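Long-range contact in 3-hydroxyisobutyrate dehydrogenase (Thermus thermophilus, PDB 2CVZ), which probably catalyses the NADP-dependent oxidation of 3-hydroxyisobutyrate, a step of valine catabolism: residues Lys3-Ala17 with Pro25-His39. Numbering follows the deposited sequence.
With NDP (NADPH dihydro-nicotinamide-adenine-dinucleotide phosphate), chain G.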
loop_
_atom_site.group_PDB
_atom_site.type_symbol
_atom_site.label_atom_id
_atom_site.label_comp_id
_atom_site.label_asym_id
_atom_site.label_seq_id
_atom_site.Cartn_x
_atom_site.Cartn_y
_atom_site.Cartn_z
ATOM N N LYS C 3 -49.131 -13.514 4.076
ATOM C CA LYS C 3 -48.625 -12.158 3.978
ATOM C C LYS C 3 -47.077 -12.062 4.110
ATOM O O LYS C 3 -46.446 -13.054 4.475
ATOM C CB LYS C 3 -49.184 -11.282 5.146
ATOM C CG LYS C 3 -50.691 -11.094 5.103
ATOM C CD LYS C 3 -51.117 -10.040 6.111
ATOM C CE LYS C 3 -52.612 -9.774 6.061
ATOM N NZ LYS C 3 -52.979 -8.637 6.952
ATOM N N VAL C 4 -46.496 -10.913 3.787
ATOM C CA VAL C 4 -45.060 -10.736 3.906
ATOM C C VAL C 4 -44.879 -9.542 4.830
ATOM O O VAL C 4 -45.822 -8.784 5.063
ATOM C CB VAL C 4 -44.394 -10.462 2.539
ATOM C CG1 VAL C 4 -44.626 -11.650 1.611
ATOM C CG2 VAL C 4 -44.949 -9.183 1.928
ATOM N N ALA C 5 -43.683 -9.381 5.380
ATOM C CA ALA C 5 -43.434 -8.268 6.282
ATOM C C ALA C 5 -42.029 -7.753 6.059
ATOM O O ALA C 5 -41.146 -8.511 5.667
ATOM C CB ALA C 5 -43.608 -8.717 7.728
ATOM N N PHE C 6 -41.823 -6.463 6.303
ATOM C CA PHE C 6 -40.506 -5.872 6.120
ATOM C C PHE C 6 -40.093 -5.103 7.369
ATOM O O PHE C 6 -40.881 -4.337 7.933
ATOM C CB PHE C 6 -40.508 -4.925 4.918
ATOM C CG PHE C 6 -39.144 -4.702 4.322
ATOM C CD1 PHE C 6 -38.743 -5.409 3.190
ATOM C CD2 PHE C 6 -38.249 -3.807 4.903
ATOM C CE1 PHE C 6 -37.468 -5.227 2.648
ATOM C CE2 PHE C 6 -36.975 -3.618 4.369
ATOM C CZ PHE C 6 -36.584 -4.329 3.239
ATOM N N ILE C 7 -38.851 -5.313 7.794
ATOM C CA ILE C 7 -38.311 -4.639 8.967
ATOM C C ILE C 7 -37.124 -3.777 8.558
ATOM O O ILE C 7 -36.186 -4.268 7.932
ATOM C CB ILE C 7 -37.830 -5.658 10.025
ATOM C CG1 ILE C 7 -39.016 -6.473 10.543
ATOM C CG2 ILE C 7 -37.122 -4.931 11.158
ATOM C CD1 ILE C 7 -38.618 -7.621 11.451
ATOM N N GLY C 8 -37.171 -2.496 8.912
ATOM C CA GLY C 8 -36.083 -1.596 8.572
ATOM C C GLY C 8 -36.364 -0.808 7.309
ATOM O O GLY C 8 -35.899 -1.161 6.226
ATOM N N LEU C 9 -37.124 0.274 7.452
ATOM C CA LEU C 9 -37.477 1.113 6.313
ATOM C C LEU C 9 -36.476 2.247 6.119
ATOM O O LEU C 9 -36.818 3.422 6.253
ATOM C CB LEU C 9 -38.889 1.679 6.511
ATOM C CG LEU C 9 -39.958 0.628 6.827
ATOM C CD1 LEU C 9 -41.295 1.309 7.079
ATOM C CD2 LEU C 9 -40.072 -0.360 5.668
ATOM N N GLY C 10 -35.237 1.889 5.795
ATOM C CA GLY C 10 -34.205 2.890 5.591
ATOM C C GLY C 10 -34.070 3.325 4.146
ATOM O O GLY C 10 -35.012 3.199 3.361
ATOM N N ALA C 11 -32.897 3.843 3.792
ATOM C CA ALA C 11 -32.638 4.303 2.432
ATOM C C ALA C 11 -33.001 3.200 1.447
ATOM O O ALA C 11 -33.591 3.456 0.400
ATOM C CB ALA C 11 -31.171 4.676 2.277
HETATM N N MSE C 12 -32.644 1.973 1.803
HETATM C CA MSE C 12 -32.922 0.817 0.961
HETATM C C MSE C 12 -34.254 0.155 1.287
HETATM O O MSE C 12 -35.050 -0.124 0.390
HETATM C CB MSE C 12 -31.809 -0.221 1.110
HETATM C CG MSE C 12 -30.457 0.232 0.610
HETATM SE SE MSE C 12 -30.455 0.649 -1.280
HETATM C CE MSE C 12 -30.681 -1.141 -1.960
ATOM N N GLY C 13 -34.488 -0.097 2.572
ATOM C CA GLY C 13 -35.709 -0.757 2.998
ATOM C C GLY C 13 -37.018 -0.088 2.625
ATOM O O GLY C 13 -37.976 -0.760 2.243
ATOM N N TYR C 14 -37.075 1.233 2.743
ATOM C CA TYR C 14 -38.300 1.958 2.421
ATOM C C TYR C 14 -38.781 1.641 0.997
ATOM O O TYR C 14 -39.882 1.117 0.812
ATOM C CB TYR C 14 -38.077 3.466 2.596
ATOM C CG TYR C 14 -39.353 4.282 2.632
ATOM C CD1 TYR C 14 -40.101 4.400 3.806
ATOM C CD2 TYR C 14 -39.818 4.926 1.488
ATOM C CE1 TYR C 14 -41.287 5.147 3.833
ATOM C CE2 TYR C 14 -40.993 5.669 1.504
ATOM C CZ TYR C 14 -41.721 5.776 2.675
ATOM O OH TYR C 14 -42.885 6.510 2.677
ATOM N N PRO C 15 -37.969 1.947 -0.030
ATOM C CA PRO C 15 -38.427 1.642 -1.392
ATOM C C PRO C 15 -38.601 0.143 -1.652
ATOM O O PRO C 15 -39.523 -0.267 -2.355
ATOM C CB PRO C 15 -37.351 2.278 -2.275
ATOM C CG PRO C 15 -36.123 2.233 -1.408
ATOM C CD PRO C 15 -36.662 2.630 -0.058
HETATM N N MSE C 16 -37.719 -0.674 -1.080
HETATM C CA MSE C 16 -37.810 -2.120 -1.261
HETATM C C MSE C 16 -39.152 -2.646 -0.774
HETATM O O MSE C 16 -39.821 -3.418 -1.469
HETATM C CB MSE C 16 -36.680 -2.820 -0.506
HETATM C CG MSE C 16 -35.325 -2.658 -1.155
HETATM SE SE MSE C 16 -33.917 -3.362 -0.032
HETATM C CE MSE C 16 -34.271 -5.242 -0.240
ATOM N N ALA C 17 -39.541 -2.228 0.426
ATOM C CA ALA C 17 -40.807 -2.655 1.003
ATOM C C ALA C 17 -41.955 -2.087 0.180
ATOM O O ALA C 17 -43.062 -2.620 0.194
ATOM C CB ALA C 17 -40.911 -2.187 2.449
ATOM N N PRO C 25 -49.925 -8.505 0.308
ATOM C CA PRO C 25 -50.386 -7.838 1.531
ATOM C C PRO C 25 -49.106 -7.738 2.359
ATOM O O PRO C 25 -48.498 -8.763 2.680
ATOM C CB PRO C 25 -51.373 -8.844 2.122
ATOM C CG PRO C 25 -51.910 -9.546 0.907
ATOM C CD PRO C 25 -50.661 -9.761 0.084
ATOM N N THR C 26 -48.692 -6.524 2.702
ATOM C CA THR C 26 -47.436 -6.351 3.422
ATOM C C THR C 26 -47.504 -5.591 4.736
ATOM O O THR C 26 -48.085 -4.510 4.817
ATOM C CB THR C 26 -46.403 -5.640 2.515
ATOM O OG1 THR C 26 -46.247 -6.377 1.297
ATOM C CG2 THR C 26 -45.055 -5.527 3.212
ATOM N N LEU C 27 -46.891 -6.171 5.764
ATOM C CA LEU C 27 -46.826 -5.548 7.078
ATOM C C LEU C 27 -45.441 -4.917 7.190
ATOM O O LEU C 27 -44.449 -5.516 6.775
ATOM C CB LEU C 27 -46.992 -6.595 8.183
ATOM C CG LEU C 27 -48.236 -7.486 8.173
ATOM C CD1 LEU C 27 -48.241 -8.333 9.439
ATOM C CD2 LEU C 27 -49.501 -6.635 8.097
ATOM N N VAL C 28 -45.366 -3.707 7.730
ATOM C CA VAL C 28 -44.072 -3.057 7.880
ATOM C C VAL C 28 -43.874 -2.498 9.280
ATOM O O VAL C 28 -44.828 -2.101 9.952
ATOM C CB VAL C 28 -43.873 -1.905 6.857
ATOM C CG1 VAL C 28 -43.821 -2.462 5.444
ATOM C CG2 VAL C 28 -44.998 -0.883 6.985
ATOM N N TRP C 29 -42.620 -2.490 9.718
ATOM C CA TRP C 29 -42.266 -1.961 11.025
ATOM C C TRP C 29 -40.923 -1.267 10.918
ATOM O O TRP C 29 -40.049 -1.699 10.164
ATOM C CB TRP C 29 -42.162 -3.076 12.067
ATOM C CG TRP C 29 -41.722 -2.568 13.413
ATOM C CD1 TRP C 29 -42.519 -2.066 14.404
ATOM C CD2 TRP C 29 -40.374 -2.467 13.895
ATOM N NE1 TRP C 29 -41.751 -1.661 15.473
ATOM C CE2 TRP C 29 -40.431 -1.896 15.185
ATOM C CE3 TRP C 29 -39.122 -2.805 13.360
ATOM C CZ2 TRP C 29 -39.282 -1.654 15.952
ATOM C CZ3 TRP C 29 -37.979 -2.564 14.122
ATOM C CH2 TRP C 29 -38.070 -1.995 15.405
ATOM N N ASN C 30 -40.770 -0.184 11.671
ATOM C CA ASN C 30 -39.530 0.571 11.696
ATOM C C ASN C 30 -39.351 1.136 13.101
ATOM O O ASN C 30 -40.324 1.530 13.746
ATOM C CB ASN C 30 -39.567 1.715 10.680
ATOM C CG ASN C 30 -38.212 2.370 10.494
ATOM O OD1 ASN C 30 -37.260 1.730 10.048
ATOM N ND2 ASN C 30 -38.115 3.650 10.840
ATOM N N ARG C 31 -38.109 1.161 13.573
ATOM C CA ARG C 31 -37.791 1.683 14.898
ATOM C C ARG C 31 -38.428 3.059 15.051
ATOM O O ARG C 31 -39.130 3.322 16.026
ATOM C CB ARG C 31 -36.275 1.774 15.067
ATOM C CG ARG C 31 -35.824 2.329 16.396
ATOM C CD ARG C 31 -34.311 2.263 16.519
ATOM N NE ARG C 31 -33.638 2.959 15.427
ATOM C CZ ARG C 31 -32.324 3.152 15.364
ATOM N NH1 ARG C 31 -31.541 2.702 16.334
ATOM N NH2 ARG C 31 -31.788 3.791 14.330
ATOM N N THR C 32 -38.164 3.938 14.090
ATOM C CA THR C 32 -38.757 5.271 14.084
ATOM C C THR C 32 -40.075 5.033 13.350
ATOM O O THR C 32 -40.142 5.138 12.125
ATOM C CB THR C 32 -37.888 6.269 13.289
ATOM O OG1 THR C 32 -36.590 6.360 13.894
ATOM C CG2 THR C 32 -38.532 7.648 13.275
ATOM N N PHE C 33 -41.114 4.698 14.110
ATOM C CA PHE C 33 -42.419 4.372 13.547
ATOM C C PHE C 33 -43.054 5.357 12.571
ATOM O O PHE C 33 -43.805 4.941 11.691
ATOM C CB PHE C 33 -43.410 4.062 14.669
ATOM C CG PHE C 33 -44.501 3.120 14.259
ATOM C CD1 PHE C 33 -45.831 3.524 14.261
ATOM C CD2 PHE C 33 -44.195 1.822 13.862
ATOM C CE1 PHE C 33 -46.841 2.649 13.875
ATOM C CE2 PHE C 33 -45.195 0.938 13.473
ATOM C CZ PHE C 33 -46.522 1.351 13.480
ATOM N N GLU C 34 -42.775 6.649 12.712
ATOM C CA GLU C 34 -43.351 7.626 11.790
ATOM C C GLU C 34 -43.067 7.191 10.353
ATOM O O GLU C 34 -43.865 7.433 9.446
ATOM C CB GLU C 34 -42.759 9.019 12.031
ATOM C CG GLU C 34 -43.126 9.636 13.376
ATOM C CD GLU C 34 -42.658 8.801 14.559
ATOM O OE1 GLU C 34 -41.446 8.510 14.645
ATOM O OE2 GLU C 34 -43.505 8.438 15.405
ATOM N N LYS C 35 -41.924 6.538 10.164
ATOM C CA LYS C 35 -41.498 6.051 8.854
ATOM C C LYS C 35 -42.433 4.942 8.369
ATOM O O LYS C 35 -42.736 4.845 7.177
ATOM C CB LYS C 35 -40.066 5.512 8.948
ATOM C CG LYS C 35 -39.416 5.198 7.615
ATOM C CD LYS C 35 -38.706 6.413 7.038
ATOM C CE LYS C 35 -37.533 6.830 7.914
ATOM N NZ LYS C 35 -36.712 7.903 7.285
ATOM N N ALA C 36 -42.883 4.103 9.297
ATOM C CA ALA C 36 -43.790 3.014 8.960
ATOM C C ALA C 36 -45.146 3.593 8.561
ATOM O O ALA C 36 -45.742 3.171 7.570
ATOM C CB ALA C 36 -43.947 2.074 10.150
ATOM N N LEU C 37 -45.623 4.567 9.331
ATOM C CA LEU C 37 -46.906 5.202 9.043
ATOM C C LEU C 37 -46.894 5.852 7.665
ATOM O O LEU C 37 -47.852 5.724 6.901
ATOM C CB LEU C 37 -47.233 6.267 10.098
ATOM C CG LEU C 37 -47.528 5.788 11.520
ATOM C CD1 LEU C 37 -47.840 6.991 12.397
ATOM C CD2 LEU C 37 -48.701 4.818 11.514
ATOM N N ARG C 38 -45.808 6.553 7.353
ATOM C CA ARG C 38 -45.670 7.214 6.066
ATOM C C ARG C 38 -45.670 6.196 4.930
ATOM O O ARG C 38 -46.230 6.415 3.864
ATOM C CB ARG C 38 -44.353 7.992 6.068
ATOM C CG ARG C 38 -44.009 8.558 4.691
ATOM C CD ARG C 38 -42.945 9.657 4.770
ATOM N NE ARG C 38 -42.020 9.562 3.637
ATOM C CZ ARG C 38 -40.729 9.306 3.915
ATOM N NH1 ARG C 38 -40.337 9.146 5.167
ATOM N NH2 ARG C 38 -39.844 9.209 2.917
ATOM N N HIS C 39 -45.020 5.060 5.169
ATOM C CA HIS C 39 -44.926 4.001 4.169
ATOM C C HIS C 39 -46.317 3.442 3.860
ATOM O O HIS C 39 -46.648 3.174 2.702
ATOM C CB HIS C 39 -43.996 2.890 4.680
ATOM C CG HIS C 39 -43.558 1.926 3.621
ATOM N ND1 HIS C 39 -44.341 0.875 3.196
ATOM C CD2 HIS C 39 -42.420 1.865 2.889
ATOM C CE1 HIS C 39 -43.704 0.208 2.250
ATOM N NE2 HIS C 39 -42.536 0.790 2.043
HETATM P PA NDP G . -30.153 3.375 6.611
HETATM O O1A NDP G . -30.818 4.261 5.693
HETATM O O2A NDP G . -29.122 3.836 7.607
HETATM O O5B NDP G . -31.349 2.579 7.396
HETATM C C5B NDP G . -31.021 1.640 8.427
HETATM C C4B NDP G . -32.381 1.130 8.883
HETATM O O4B NDP G . -32.109 0.205 9.970
HETATM C C3B NDP G . -33.361 2.139 9.387
HETATM O O3B NDP G . -34.701 1.731 9.003
HETATM C C2B NDP G . -33.229 2.097 10.860
HETATM O O2B NDP G . -34.303 2.604 11.657
HETATM C C1B NDP G . -32.883 0.656 11.070
HETATM N N9A NDP G . -32.158 0.424 12.349
HETATM C C8A NDP G . -30.889 0.907 12.746
HETATM N N7A NDP G . -30.579 0.481 13.955
HETATM C C5A NDP G . -31.632 -0.283 14.377
HETATM C C6A NDP G . -31.913 -1.009 15.557
HETATM N N6A NDP G . -31.032 -1.030 16.559
HETATM N N1A NDP G . -33.085 -1.684 15.662
HETATM C C2A NDP G . -33.975 -1.659 14.643
HETATM N N3A NDP G . -33.807 -1.006 13.488
HETATM C C4A NDP G . -32.601 -0.329 13.414
HETATM O O3 NDP G . -29.507 2.167 5.838
HETATM P PN NDP G . -29.405 1.671 4.323
HETATM O O1N NDP G . -28.701 2.720 3.580
HETATM O O2N NDP G . -30.818 1.303 3.977
HETATM O O5D NDP G . -28.587 0.314 4.517
HETATM C C5D NDP G . -29.147 -0.844 5.218
HETATM C C4D NDP G . -28.323 -2.090 4.771
HETATM O O4D NDP G . -28.329 -2.118 3.345
HETATM C C3D NDP G . -26.848 -1.978 5.166
HETATM O O3D NDP G . -26.376 -3.269 5.576
HETATM C C2D NDP G . -26.168 -1.439 3.935
HETATM O O2D NDP G . -24.778 -1.709 3.999
HETATM C C1D NDP G . -26.993 -2.257 2.854
HETATM N N1N NDP G . -26.964 -1.679 1.475
HETATM C C2N NDP G . -27.079 -0.268 1.331
HETATM C C3N NDP G . -27.062 0.243 -0.030
HETATM C C7N NDP G . -27.185 1.684 -0.274
HETATM O O7N NDP G . -26.864 2.224 -1.352
HETATM N N7N NDP G . -27.679 2.493 0.682
HETATM C C4N NDP G . -26.936 -0.662 -1.092
HETATM C C5N NDP G . -26.827 -2.012 -0.924
HETATM C C6N NDP G . -26.842 -2.524 0.358
HETATM P P2B NDP G . -34.548 4.114 11.929
HETATM O O1X NDP G . -35.283 4.097 13.210
HETATM O O2X NDP G . -35.335 4.677 10.798
HETATM O O3X NDP G . -33.210 4.837 12.066
HETATM O O HOH W 1 -35.810 6.250 4.913
#
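Strands 4-7 and 26-29 run parallel, joined by five backbone hydrogen bonds from Val4 N to Pro25 O through Gly8 N to Trp29 O. On one face Ile7 CG2 meets the indole edge at Trp29 CE3 (3.7 Å); on the other, Val28 CG1 touches both Phe6 CB and Ala17 CB. Leu9's branched apolar end fills the space between strand and helix, CD1 packing on Ala36 CA (3.6 Å) and Val28 CB. With helix 13-23 these strands form the first beta-alpha-beta unit of a Rossmann fold, whose Gly8, Gly10 and Gly13 fit a GxGxxG turn: a side chain on Gly10 would hit NADPH O5B, one on Gly13 Gly8 O. Ala11 N and Met12 N donate to the diphosphate. Asn30 OD1 accepts from ribose O3B and from Leu9 N (3.0 Å), which sits well above the Asn30 side-chain amide plane, while ND2 reaches phosphate O2X and Thr32 O. A leucine here would probably leave Leu9 N and O3B without their shared acceptor. Arg31 and Thr32 also bind that 2'-phosphate, consistent with NADP preference. Between the helices, the His39 edge meets one Tyr14 face (planes at 85°) and the Arg38 guanidinium stacks off-centre on the opposite face. His39 NE2 donates to Tyr14 O (2.9 Å); ND1 is hydrogen-bonded to Ser45 OG.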